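Oxidoreductase, NAD-binding/iron-sulfur cluster-binding protein (Nitratireductor pacificus pht-3B, PDB 6ZXU) probably removes halogen atoms from organohalides by reductive dehalogenation, using a bound cobalamin and two [4Fe-4S] clusters. Local coordinates at residues M435-G440 against R590-M594; Y472-H477 against V518-P524. All blocks are in the same frame, centred on the assembly; numbering follows the deposited sequence.

Contact 1 of 2, residues M435-G440 against R590-M594; sequences MEGASG and RCMKM. With SF4 (iron/sulfur cluster), chain E.
Met435 lies in helix 432-437, and beyond it the chain opens into an extended Ala438 and a turn through Ser439 and Gly440. Facing it is the short helix 590-594. At Met435 the side chain points toward that helix, its SD 4.1 Å from CB of Met592, while its carbonyl O accepts from Lys593 NZ at 2.9 Å. The lysine is extended to CE (chi1 to chi3 all t), then bends at chi4 (p), which turns NZ toward the carbonyls of Met435 and Ala438 where helix 432-437 gives way to loop. Glu436 brings OE1 to 4.4 Å from the same NZ, beyond a salt bridge; a water links them differently, donating to Lys593 O (2.9 Å) and weakly to Glu436 OE1 (3.4 Å). Helix 590-594 belongs to the ferredoxin-like 4Fe-4S dicluster region: its Cys591 (chi1 p) ligates FE3 of a cluster through SG at 2.3 Å, and Met592 touches the cobalamin. Ala438 O takes a weak bond from Lys593 NZ (3.0 Å). Ser439 O accepts from Arg590 NH1 at 2.9 Å, and Glu548 holds the guanidinium's NH2 in a salt bridge. Gly440, at phi/psi 95/-34, sets its CA 3.9 Å from Arg590 CA, where a CB would clash.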
loop_
_atom_site.group_PDB
_atom_site.type_symbol
_atom_site.label_atom_id
_atom_site.label_comp_id
_atom_site.label_asym_id
_atom_site.label_seq_id
_atom_site.Cartn_x
_atom_site.Cartn_y
_atom_site.Cartn_z
ATOM N N MET A 435 -3.464 0.635 -11.379
ATOM C CA MET A 435 -4.882 0.807 -11.381
ATOM C C MET A 435 -5.390 1.377 -12.695
ATOM O O MET A 435 -6.557 1.126 -13.063
ATOM C CB MET A 435 -5.319 1.704 -10.168
ATOM C CG MET A 435 -6.654 1.365 -9.590
ATOM S SD MET A 435 -6.952 2.318 -7.994
ATOM C CE MET A 435 -5.775 1.535 -6.868
ATOM N N GLU A 436 -4.572 2.141 -13.400
ATOM C CA GLU A 436 -4.960 2.682 -14.692
ATOM C C GLU A 436 -5.251 1.589 -15.726
ATOM O O GLU A 436 -6.089 1.769 -16.550
ATOM C CB GLU A 436 -3.859 3.628 -15.243
ATOM C CG GLU A 436 -4.029 5.083 -14.816
ATOM C CD GLU A 436 -5.489 5.666 -15.046
ATOM O OE1 GLU A 436 -6.312 5.792 -14.057
ATOM O OE2 GLU A 436 -5.841 5.975 -16.237
ATOM N N GLY A 437 -4.477 0.510 -15.702
ATOM C CA GLY A 437 -4.649 -0.594 -16.614
ATOM C C GLY A 437 -5.841 -1.488 -16.291
ATOM O O GLY A 437 -6.261 -2.256 -17.110
ATOM N N ALA A 438 -6.361 -1.398 -15.051
ATOM C CA ALA A 438 -7.228 -2.392 -14.412
ATOM C C ALA A 438 -8.659 -1.954 -14.516
ATOM O O ALA A 438 -8.965 -0.800 -14.684
ATOM C CB ALA A 438 -6.864 -2.548 -12.955
ATOM N N SER A 439 -9.544 -2.918 -14.419
ATOM C CA SER A 439 -10.971 -2.667 -14.321
ATOM C C SER A 439 -11.345 -2.159 -12.874
ATOM O O SER A 439 -12.402 -1.589 -12.671
ATOM C CB SER A 439 -11.756 -3.967 -14.612
ATOM O OG SER A 439 -13.138 -3.688 -14.590
ATOM N N GLY A 440 -10.481 -2.430 -11.905
ATOM C CA GLY A 440 -10.830 -2.274 -10.504
ATOM C C GLY A 440 -11.315 -3.502 -9.808
ATOM O O GLY A 440 -11.030 -3.679 -8.621
ATOM N N ARG A 590 -12.860 -0.755 -7.353
ATOM C CA ARG A 590 -13.178 0.068 -8.470
ATOM C C ARG A 590 -13.492 1.493 -8.119
ATOM O O ARG A 590 -13.178 2.464 -8.870
ATOM C CB ARG A 590 -14.330 -0.546 -9.271
ATOM C CG ARG A 590 -14.696 0.234 -10.526
ATOM C CD ARG A 590 -15.494 -0.590 -11.551
ATOM N NE ARG A 590 -16.080 0.247 -12.617
ATOM C CZ ARG A 590 -15.442 0.672 -13.681
ATOM N NH1 ARG A 590 -14.184 0.329 -13.853
ATOM N NH2 ARG A 590 -16.045 1.511 -14.511
ATOM N N CYS A 591 -14.120 1.694 -6.957
ATOM C CA CYS A 591 -14.463 3.025 -6.440
ATOM C C CYS A 591 -13.225 3.845 -6.257
ATOM O O CYS A 591 -13.222 5.075 -6.507
ATOM C CB CYS A 591 -15.282 2.850 -5.150
ATOM S SG CYS A 591 -14.582 1.684 -3.969
ATOM N N MET A 592 -12.114 3.256 -5.860
ATOM C CA MET A 592 -10.854 4.005 -5.746
ATOM C C MET A 592 -10.315 4.448 -7.116
ATOM O O MET A 592 -9.774 5.543 -7.252
ATOM C CB MET A 592 -9.758 3.176 -5.082
ATOM C CG MET A 592 -9.997 2.853 -3.639
ATOM S SD MET A 592 -8.548 1.908 -3.050
ATOM C CE MET A 592 -9.006 0.391 -3.688
ATOM N N LYS A 593 -10.529 3.645 -8.126
ATOM C CA LYS A 593 -10.066 3.951 -9.467
ATOM C C LYS A 593 -10.848 5.080 -10.089
ATOM O O LYS A 593 -10.263 5.914 -10.794
ATOM C CB LYS A 593 -10.163 2.654 -10.332
ATOM C CG LYS A 593 -9.744 2.856 -11.815
ATOM C CD LYS A 593 -10.138 1.624 -12.619
ATOM C CE LYS A 593 -10.113 1.938 -14.148
ATOM N NZ LYS A 593 -8.766 2.194 -14.698
ATOM N N MET A 594 -12.181 5.086 -9.933
ATOM C CA MET A 594 -13.006 5.985 -10.698
ATOM C C MET A 594 -13.039 7.434 -10.155
ATOM O O MET A 594 -13.429 8.391 -10.851
ATOM C CB MET A 594 -14.409 5.379 -10.842
ATOM C CG MET A 594 -14.455 4.058 -11.592
ATOM S SD MET A 594 -13.968 4.226 -13.315
ATOM C CE MET A 594 -12.474 3.692 -13.117
HETATM FE FE1 SF4 E . -17.200 -2.303 -2.947
HETATM FE FE2 SF4 E . -16.145 -2.441 -5.507
HETATM FE FE3 SF4 E . -16.075 -0.026 -4.106
HETATM FE FE4 SF4 E . -18.441 -1.041 -5.070
HETATM S S1 SF4 E . -16.681 -0.397 -6.231
HETATM S S2 SF4 E . -18.025 -0.193 -3.020
HETATM S S3 SF4 E . -18.079 -3.268 -4.805
HETATM S S4 SF4 E . -15.106 -1.946 -3.534
HETATM O O HOH W 1 -9.050 7.408 -12.987
#

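Contact 2 of 2, residues Y472-H477 against V518-P524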
loop_
_atom_site.group_PDB
_atom_site.type_symbol
_atom_site.label_atom_id
_atom_site.label_comp_id
_atom_site.label_asym_id
_atom_site.label_seq_id
_atom_site.Cartn_x
_atom_site.Cartn_y
_atom_site.Cartn_z
ATOM N N TYR A 472 8.572 1.613 25.424
ATOM C CA TYR A 472 7.194 2.103 25.291
ATOM C C TYR A 472 6.377 1.079 24.590
ATOM O O TYR A 472 6.743 0.636 23.486
ATOM C CB TYR A 472 7.198 3.442 24.543
ATOM C CG TYR A 472 7.829 4.524 25.324
ATOM C CD1 TYR A 472 7.088 5.260 26.253
ATOM C CD2 TYR A 472 9.167 4.828 25.178
ATOM C CE1 TYR A 472 7.671 6.251 27.026
ATOM C CE2 TYR A 472 9.762 5.801 25.944
ATOM C CZ TYR A 472 8.997 6.541 26.837
ATOM O OH TYR A 472 9.600 7.535 27.552
ATOM N N SER A 473 5.324 0.604 25.213
ATOM C CA SER A 473 4.540 -0.476 24.674
ATOM C C SER A 473 3.981 -0.011 23.261
ATOM O O SER A 473 3.670 1.139 23.074
ATOM C CB SER A 473 3.375 -0.799 25.579
ATOM O OG SER A 473 2.711 -1.960 25.214
ATOM N N ALA A 474 3.921 -0.935 22.335
ATOM C CA ALA A 474 3.480 -0.616 20.961
ATOM C C ALA A 474 3.061 -1.895 20.294
ATOM O O ALA A 474 3.691 -2.946 20.476
ATOM C CB ALA A 474 4.575 0.065 20.207
ATOM N N ARG A 475 1.952 -1.827 19.562
ATOM C CA ARG A 475 1.415 -2.946 18.824
ATOM C C ARG A 475 0.933 -2.471 17.465
ATOM O O ARG A 475 0.245 -1.445 17.375
ATOM C CB ARG A 475 0.269 -3.552 19.584
ATOM C CG ARG A 475 -0.266 -4.746 18.871
ATOM C CD ARG A 475 -1.115 -5.626 19.673
ATOM N NE ARG A 475 -1.689 -6.673 18.818
ATOM C CZ ARG A 475 -1.214 -7.915 18.621
ATOM N NH1 ARG A 475 -0.099 -8.335 19.215
ATOM N NH2 ARG A 475 -1.868 -8.745 17.854
ATOM N N SER A 476 1.299 -3.178 16.387
ATOM C CA SER A 476 0.744 -2.808 15.059
ATOM C C SER A 476 -0.591 -3.512 14.823
ATOM O O SER A 476 -0.947 -4.478 15.469
ATOM C CB SER A 476 1.734 -3.121 13.931
ATOM O OG SER A 476 1.863 -4.468 13.760
ATOM N N HIS A 477 -1.359 -2.935 13.920
ATOM C CA HIS A 477 -2.703 -3.349 13.610
ATOM C C HIS A 477 -2.875 -3.492 12.109
ATOM O O HIS A 477 -3.032 -2.512 11.389
ATOM C CB HIS A 477 -3.643 -2.286 14.191
ATOM C CG HIS A 477 -3.497 -2.108 15.667
ATOM N ND1 HIS A 477 -4.110 -2.900 16.591
ATOM C CD2 HIS A 477 -2.815 -1.187 16.364
ATOM C CE1 HIS A 477 -3.823 -2.471 17.798
ATOM N NE2 HIS A 477 -3.052 -1.428 17.682
ATOM N N VAL A 518 -1.957 1.086 11.035
ATOM C CA VAL A 518 -1.914 1.764 12.323
ATOM C C VAL A 518 -1.068 0.957 13.295
ATOM O O VAL A 518 -1.100 -0.268 13.307
ATOM C CB VAL A 518 -3.312 1.954 12.919
ATOM C CG1 VAL A 518 -3.227 2.652 14.238
ATOM C CG2 VAL A 518 -4.196 2.730 12.009
ATOM N N PHE A 519 -0.175 1.635 14.027
ATOM C CA PHE A 519 0.312 1.047 15.253
ATOM C C PHE A 519 0.039 1.972 16.388
ATOM O O PHE A 519 0.172 3.184 16.258
ATOM C CB PHE A 519 1.789 0.596 15.254
ATOM C CG PHE A 519 2.768 1.683 15.329
ATOM C CD1 PHE A 519 3.286 2.255 14.153
ATOM C CD2 PHE A 519 3.318 2.057 16.556
ATOM C CE1 PHE A 519 4.240 3.240 14.214
ATOM C CE2 PHE A 519 4.264 3.075 16.607
ATOM C CZ PHE A 519 4.710 3.661 15.450
ATOM N N THR A 520 -0.403 1.370 17.489
ATOM C CA THR A 520 -0.651 2.123 18.720
ATOM C C THR A 520 0.583 2.069 19.611
ATOM O O THR A 520 1.368 1.129 19.528
ATOM C CB THR A 520 -1.881 1.621 19.428
ATOM O OG1 THR A 520 -1.812 0.208 19.636
ATOM C CG2 THR A 520 -3.145 1.942 18.551
ATOM N N THR A 521 0.742 3.080 20.440
ATOM C CA THR A 521 1.873 3.173 21.318
ATOM C C THR A 521 1.599 4.078 22.496
ATOM O O THR A 521 0.742 4.929 22.454
ATOM C CB THR A 521 3.130 3.624 20.551
ATOM O OG1 THR A 521 4.309 3.554 21.381
ATOM C CG2 THR A 521 3.019 4.987 19.919
ATOM N N ASP A 522 2.479 3.961 23.519
ATOM C CA ASP A 522 2.552 4.932 24.632
ATOM C C ASP A 522 3.631 5.987 24.494
ATOM O O ASP A 522 3.675 6.922 25.303
ATOM C CB ASP A 522 2.718 4.177 25.982
ATOM C CG ASP A 522 1.479 3.404 26.362
ATOM O OD1 ASP A 522 0.306 3.871 26.026
ATOM O OD2 ASP A 522 1.693 2.302 26.960
ATOM N N LEU A 523 4.471 5.937 23.454
ATOM C CA LEU A 523 5.446 6.995 23.258
ATOM C C LEU A 523 4.816 8.347 23.165
ATOM O O LEU A 523 3.965 8.583 22.328
ATOM C CB LEU A 523 6.253 6.746 22.011
ATOM C CG LEU A 523 7.313 7.753 21.694
ATOM C CD1 LEU A 523 8.460 7.600 22.692
ATOM C CD2 LEU A 523 7.823 7.592 20.263
ATOM N N PRO A 524 5.182 9.291 24.042
ATOM C CA PRO A 524 4.557 10.643 23.984
ATOM C C PRO A 524 4.918 11.422 22.741
ATOM O O PRO A 524 6.108 11.599 22.461
ATOM C CB PRO A 524 5.095 11.371 25.272
ATOM C CG PRO A 524 5.444 10.240 26.167
ATOM C CD PRO A 524 5.959 9.109 25.281
HETATM O O HOH W 2 4.313 1.505 27.791
#
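Three backbone hydrogen bonds tie the strands: His477 N to Val518 O (2.7 Å), Thr520 N to Arg475 O (2.9 Å) and Arg475 N to Thr520 O (3.0 Å). On the face that carries Val518, Thr520, Arg475 and His477, His477 NE2 and Thr520 OG1 are hydrogen-bonded at 2.8 Å, and Thr520 OG1 also meets His420. Where the strands end, Ser473 O accepts from both Asp522 N (3.1 Å) and Thr521 OG1 (3.0 Å). Thr521 OG1 in turn accepts from Leu523 N (3.2 Å), closing an ST turn that bends the chain out of the strand. Packing takes over there: Leu523 CD1 lies over the Tyr472 ring, 4.0 Å from its centroid, a CH-pi contact, while Pro524 CD touches Tyr472 CE1 at 3.8 Å. On the face of Ala474, Ser476, Phe519 and Thr521, Ala474 CB sits 4.3 Å from Phe519 CD2, and both side chains pack against helix 445-469. This antiparallel pairing joins outermost strand 474-477 to its neighbour 514-521 in a four-stranded, helix-backed sheet.

In the fold
Both contacts are largely buried, yet they lie on opposite sides of the chain's centre, with centres about 33 Å apart and nearest atoms about 16 Å apart. Contact 2 is nested in the loop that contact 1 closes. They share no secondary-structure element, although helix 432-437 of contact 1 follows strand 422-429, the neighbour of strand 514-521 in the sheet of contact 2. In contact 1 charged side chains reach backbone carbonyls, fastening a helix end to the cluster-binding region; in contact 2 backbone pairing does most of the work. Each approaches the cobalamin differently: the side chain of Met592 is about 3 Å from it, whereas the side chain of His477 stays about 7 Å away.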